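Local structure of sweet protein mabinlin-2 chain B (Capparis masaikai, 2DS2) at residues F49-N54 with G65-A71; L7-C11 with L55-C59. The protein serves as a heat-stable 2S seed storage albumin with sweetness-inducing activity, this chain being one piece of the mature molecule. All coordinates share one frame; numbering follows the deposited sequence.

From its N terminus the chain runs through helix 6-14, helix 22-36 and helix 42-58 and finishes in a C-terminal loop. Contact 2 joins 7-11 in the first of these helices to 55-59 at the end of the last, closing a loop of 43 residues that takes in helix 22-36. Contact 1 folds 65-71 of the tail back onto 49-54, across 10 intervening residues. Because 49-54 falls inside the loop of contact 2 and 65-71 beyond it, the two closures cross rather than nest. Helix 42-58 serves both, and the contacts meet where P56 packs on the sulfur of C67. The C23-C67 disulfide also fastens the tail to helix 22-36.

Contact 1 (F49-N54 with G65-A71)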
loop_
_atom_site.group_PDB
_atom_site.type_symbol
_atom_site.label_atom_id
_atom_site.label_comp_id
_atom_site.label_asym_id
_atom_site.label_seq_id
_atom_site.Cartn_x
_atom_site.Cartn_y
_atom_site.Cartn_z
ATOM N N PHE B 49 3.845 6.009 -4.076
ATOM C CA PHE B 49 2.719 6.495 -3.286
ATOM C C PHE B 49 1.389 6.502 -4.035
ATOM O O PHE B 49 0.333 6.307 -3.423
ATOM C CB PHE B 49 3.052 7.872 -2.719
ATOM C CG PHE B 49 3.984 7.815 -1.546
ATOM C CD1 PHE B 49 3.492 7.567 -0.270
ATOM C CD2 PHE B 49 5.359 7.937 -1.724
ATOM C CE1 PHE B 49 4.353 7.438 0.816
ATOM C CE2 PHE B 49 6.230 7.807 -0.645
ATOM C CZ PHE B 49 5.725 7.558 0.627
ATOM N N ASP B 50 1.428 6.725 -5.345
ATOM C CA ASP B 50 0.196 6.694 -6.132
ATOM C C ASP B 50 -0.377 5.287 -6.052
ATOM O O ASP B 50 -1.580 5.105 -5.868
ATOM C CB ASP B 50 0.468 7.038 -7.598
ATOM C CG ASP B 50 0.461 8.523 -7.855
ATOM O OD1 ASP B 50 0.781 8.930 -8.992
ATOM O OD2 ASP B 50 0.130 9.283 -6.920
ATOM N N ALA B 51 0.498 4.295 -6.198
ATOM C CA ALA B 51 0.091 2.897 -6.146
ATOM C C ALA B 51 -0.566 2.578 -4.804
ATOM O O ALA B 51 -1.636 1.970 -4.758
ATOM C CB ALA B 51 1.305 1.987 -6.374
ATOM N N ALA B 52 0.076 2.995 -3.718
ATOM C CA ALA B 52 -0.451 2.745 -2.380
ATOM C C ALA B 52 -1.791 3.437 -2.180
ATOM O O ALA B 52 -2.758 2.815 -1.744
ATOM C CB ALA B 52 0.547 3.220 -1.318
ATOM N N ARG B 53 -1.840 4.724 -2.510
ATOM C CA ARG B 53 -3.054 5.520 -2.362
ATOM C C ARG B 53 -4.277 4.961 -3.089
ATOM O O ARG B 53 -5.394 5.033 -2.567
ATOM C CB ARG B 53 -2.802 6.958 -2.839
ATOM C CG ARG B 53 -1.945 7.774 -1.890
ATOM C CD ARG B 53 -1.705 9.198 -2.376
ATOM N NE ARG B 53 -0.659 9.263 -3.393
ATOM C CZ ARG B 53 -0.040 10.383 -3.749
ATOM N NH1 ARG B 53 0.903 10.358 -4.681
ATOM N NH2 ARG B 53 -0.362 11.532 -3.168
ATOM N N ASN B 54 -4.060 4.403 -4.279
ATOM C CA ASN B 54 -5.143 3.853 -5.098
ATOM C C ASN B 54 -5.611 2.450 -4.752
ATOM O O ASN B 54 -6.646 2.010 -5.238
ATOM C CB ASN B 54 -4.752 3.839 -6.580
ATOM C CG ASN B 54 -4.707 5.223 -7.190
ATOM O OD1 ASN B 54 -5.589 6.049 -6.953
ATOM N ND2 ASN B 54 -3.684 5.478 -7.999
ATOM N N GLY B 65 -12.099 5.682 -1.049
ATOM C CA GLY B 65 -11.481 6.073 -2.298
ATOM C C GLY B 65 -9.979 6.139 -2.120
ATOM O O GLY B 65 -9.436 5.610 -1.147
ATOM N N ALA B 66 -9.304 6.786 -3.061
ATOM C CA ALA B 66 -7.856 6.922 -2.992
ATOM C C ALA B 66 -7.460 7.645 -1.706
ATOM O O ALA B 66 -8.052 8.667 -1.351
ATOM C CB ALA B 66 -7.353 7.690 -4.207
ATOM N N CYS B 67 -6.467 7.103 -1.004
ATOM C CA CYS B 67 -5.990 7.701 0.236
ATOM C C CYS B 67 -5.219 8.966 -0.106
ATOM O O CYS B 67 -4.299 8.943 -0.918
ATOM C CB CYS B 67 -5.068 6.736 0.986
ATOM S SG CYS B 67 -5.839 5.171 1.499
ATOM N N PRO B 68 -5.591 10.093 0.505
ATOM C CA PRO B 68 -4.880 11.335 0.207
ATOM C C PRO B 68 -3.629 11.558 1.047
ATOM O O PRO B 68 -3.182 12.696 1.187
ATOM C CB PRO B 68 -5.942 12.395 0.467
ATOM C CG PRO B 68 -6.660 11.826 1.650
ATOM C CD PRO B 68 -6.824 10.362 1.268
ATOM N N PHE B 69 -3.052 10.493 1.600
ATOM C CA PHE B 69 -1.864 10.673 2.425
ATOM C C PHE B 69 -0.664 11.191 1.646
ATOM O O PHE B 69 -0.437 10.817 0.495
ATOM C CB PHE B 69 -1.502 9.387 3.201
ATOM C CG PHE B 69 -1.358 8.148 2.352
ATOM C CD1 PHE B 69 -0.420 8.077 1.330
ATOM C CD2 PHE B 69 -2.127 7.021 2.629
ATOM C CE1 PHE B 69 -0.247 6.899 0.596
ATOM C CE2 PHE B 69 -1.963 5.843 1.903
ATOM C CZ PHE B 69 -1.023 5.782 0.886
ATOM N N ARG B 70 0.084 12.077 2.296
ATOM C CA ARG B 70 1.265 12.712 1.722
ATOM C C ARG B 70 2.452 11.766 1.544
ATOM O O ARG B 70 2.528 10.716 2.180
ATOM C CB ARG B 70 1.680 13.906 2.591
ATOM C CG ARG B 70 1.426 13.708 4.085
ATOM C CD ARG B 70 -0.046 13.926 4.431
ATOM N NE ARG B 70 -0.387 13.474 5.778
ATOM C CZ ARG B 70 -0.401 12.200 6.157
ATOM N NH1 ARG B 70 -0.092 11.245 5.291
ATOM N NH2 ARG B 70 -0.728 11.878 7.402
ATOM N N ALA B 71 3.378 12.163 0.675
ATOM C CA ALA B 71 4.572 11.375 0.382
ATOM C C ALA B 71 5.775 11.862 1.188
ATOM O O ALA B 71 6.741 12.351 0.564
ATOM C CB ALA B 71 4.879 11.442 -1.111
#
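One face of the F49 ring carries the CA of A71, 3.8 Å from its centroid and only 3° off the ring normal, a CH-pi contact made by a poorly ordered residue. At the edge of the same ring, CE1 of F69 lies 3.9 Å from F49 CD1. With CG between the backbone N and the carbonyl carbon (chi1 54°), the F69 ring turns its far end to the helix, where A52 CB sits at its edge, 3.7 Å from CZ. The R53 guanidinium is within 9° of parallel to the F69 ring but not stacked on it; a salt bridge from NH1 to D50 OD2, 2.6 Å, holds it within the helix. Replacing F49 with an alanine would probably leave A71 without the ring face it packs on and open a gap toward F69, A30 and Q31. Farther along, C67 N donates to R53 O at 2.8 Å. A66 CA adds a CA-H...O contact to that oxygen, which the kink near P56 deprives of its helical partner, N57 N. With C67 disulfide-bonded to C23, the tail lies along the last helix and is pinned to helix 22-36, as in the disulfide-braced helical fold of 2S albumins.

Contact 2 (L7-C11 with L55-C59); sequences LRQCC and LPNIC
C11 and C59 bring the backbones to their closest approach, with CA atoms 5.3 Å apart and no hydrogen bond between the segments. Residues 7-11 are helical, as are 55-58, with C59 following: C11 N is bonded to L7 O within helix 6-14, and C59 N to L55 O just past the kink at P56 in helix 42-58. The junction belongs to the eight-cysteine motif of the 2S albumins and the wider prolamin clan, in which the adjacent pair C10 and C11 sends its two sulfurs to different partners. C11 forms the disulfide with C59, of left-handed sense with chi3 -81°. C10, on the other hand, is disulfide-bonded to another chain, probably the companion chain of mabinlin-2, so successive residues tie helix 6-14 to the last helix and to that second chain. Beside the disulfide, a chi1 of -178° extends the L7 side chain away from its own backbone nitrogen and takes CD2 across to both L55 CD2 at 3.8 Å and I58 CG2 at 3.9 Å. L7 and L55 thus touch at their branch ends, whereas L7 and I58 meet at a slant. L55 also packs on L14 and on L26 of helix 22-36, making this a buried apolar junction of three helices. Its methyl CD1 stops 3.9 Å from C10 SG, and CD2 of the same residue lies equally near that sulfur.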
loop_
_atom_site.group_PDB
_atom_site.type_symbol
_atom_site.label_atom_id
_atom_site.label_comp_id
_atom_site.label_asym_id
_atom_site.label_seq_id
_atom_site.Cartn_x
_atom_site.Cartn_y
_atom_site.Cartn_z
ATOM N N LEU B 7 -0.999 -8.596 -6.159
ATOM C CA LEU B 7 -2.189 -7.770 -5.994
ATOM C C LEU B 7 -3.314 -8.534 -5.306
ATOM O O LEU B 7 -3.900 -8.054 -4.338
ATOM C CB LEU B 7 -2.671 -7.247 -7.353
ATOM C CG LEU B 7 -3.885 -6.309 -7.383
ATOM C CD1 LEU B 7 -5.159 -7.085 -7.078
ATOM C CD2 LEU B 7 -3.678 -5.165 -6.391
ATOM N N ARG B 8 -3.616 -9.728 -5.808
ATOM C CA ARG B 8 -4.686 -10.537 -5.234
ATOM C C ARG B 8 -4.488 -10.729 -3.733
ATOM O O ARG B 8 -5.390 -10.453 -2.938
ATOM C CB ARG B 8 -4.752 -11.897 -5.935
ATOM C CG ARG B 8 -5.987 -12.714 -5.580
ATOM C CD ARG B 8 -5.938 -14.089 -6.232
ATOM N NE ARG B 8 -7.205 -14.804 -6.108
ATOM C CZ ARG B 8 -7.430 -16.021 -6.597
ATOM N NH1 ARG B 8 -6.469 -16.667 -7.246
ATOM N NH2 ARG B 8 -8.618 -16.591 -6.440
ATOM N N GLN B 9 -3.306 -11.200 -3.346
ATOM C CA GLN B 9 -3.004 -11.416 -1.936
ATOM C C GLN B 9 -3.124 -10.093 -1.185
ATOM O O GLN B 9 -3.663 -10.039 -0.083
ATOM C CB GLN B 9 -1.587 -11.969 -1.764
ATOM C CG GLN B 9 -1.347 -13.320 -2.421
ATOM C CD GLN B 9 0.073 -13.821 -2.214
ATOM O OE1 GLN B 9 1.040 -13.104 -2.476
ATOM N NE2 GLN B 9 0.205 -15.057 -1.749
ATOM N N CYS B 10 -2.620 -9.025 -1.796
ATOM C CA CYS B 10 -2.675 -7.706 -1.180
ATOM C C CYS B 10 -4.117 -7.319 -0.862
ATOM O O CYS B 10 -4.435 -6.904 0.256
ATOM C CB CYS B 10 -2.037 -6.660 -2.107
ATOM S SG CYS B 10 -2.363 -4.937 -1.607
ATOM N N CYS B 11 -4.999 -7.468 -1.840
ATOM C CA CYS B 11 -6.388 -7.112 -1.611
ATOM C C CYS B 11 -7.029 -7.995 -0.544
ATOM O O CYS B 11 -7.843 -7.521 0.250
ATOM C CB CYS B 11 -7.172 -7.180 -2.921
ATOM S SG CYS B 11 -6.725 -5.890 -4.134
ATOM N N LEU B 55 -4.858 1.733 -3.927
ATOM C CA LEU B 55 -5.251 0.374 -3.610
ATOM C C LEU B 55 -6.677 0.175 -3.093
ATOM O O LEU B 55 -7.305 -0.832 -3.406
ATOM C CB LEU B 55 -4.233 -0.255 -2.653
ATOM C CG LEU B 55 -3.082 -0.905 -3.430
ATOM C CD1 LEU B 55 -1.913 -1.181 -2.512
ATOM C CD2 LEU B 55 -3.581 -2.181 -4.074
ATOM N N PRO B 56 -7.216 1.127 -2.309
ATOM C CA PRO B 56 -8.586 0.887 -1.844
ATOM C C PRO B 56 -9.555 0.725 -3.015
ATOM O O PRO B 56 -10.475 -0.095 -2.965
ATOM C CB PRO B 56 -8.883 2.123 -1.002
ATOM C CG PRO B 56 -7.529 2.480 -0.462
ATOM C CD PRO B 56 -6.664 2.342 -1.688
ATOM N N ASN B 57 -9.336 1.504 -4.071
ATOM C CA ASN B 57 -10.185 1.437 -5.253
ATOM C C ASN B 57 -9.843 0.225 -6.115
ATOM O O ASN B 57 -10.733 -0.461 -6.618
ATOM C CB ASN B 57 -10.046 2.716 -6.080
ATOM C CG ASN B 57 -10.609 3.929 -5.374
ATOM O OD1 ASN B 57 -11.678 3.864 -4.763
ATOM N ND2 ASN B 57 -9.906 5.051 -5.471
ATOM N N ILE B 58 -8.551 -0.037 -6.281
ATOM C CA ILE B 58 -8.094 -1.167 -7.076
ATOM C C ILE B 58 -8.615 -2.472 -6.495
ATOM O O ILE B 58 -8.904 -3.422 -7.230
ATOM C CB ILE B 58 -6.552 -1.232 -7.112
ATOM C CG1 ILE B 58 -5.989 0.044 -7.739
ATOM C CG2 ILE B 58 -6.097 -2.465 -7.885
ATOM C CD1 ILE B 58 -4.479 0.103 -7.759
ATOM N N CYS B 59 -8.731 -2.510 -5.169
ATOM C CA CYS B 59 -9.206 -3.689 -4.461
ATOM C C CYS B 59 -10.718 -3.710 -4.310
ATOM O O CYS B 59 -11.286 -4.678 -3.811
ATOM C CB CYS B 59 -8.575 -3.749 -3.074
ATOM S SG CYS B 59 -6.806 -4.152 -3.079
#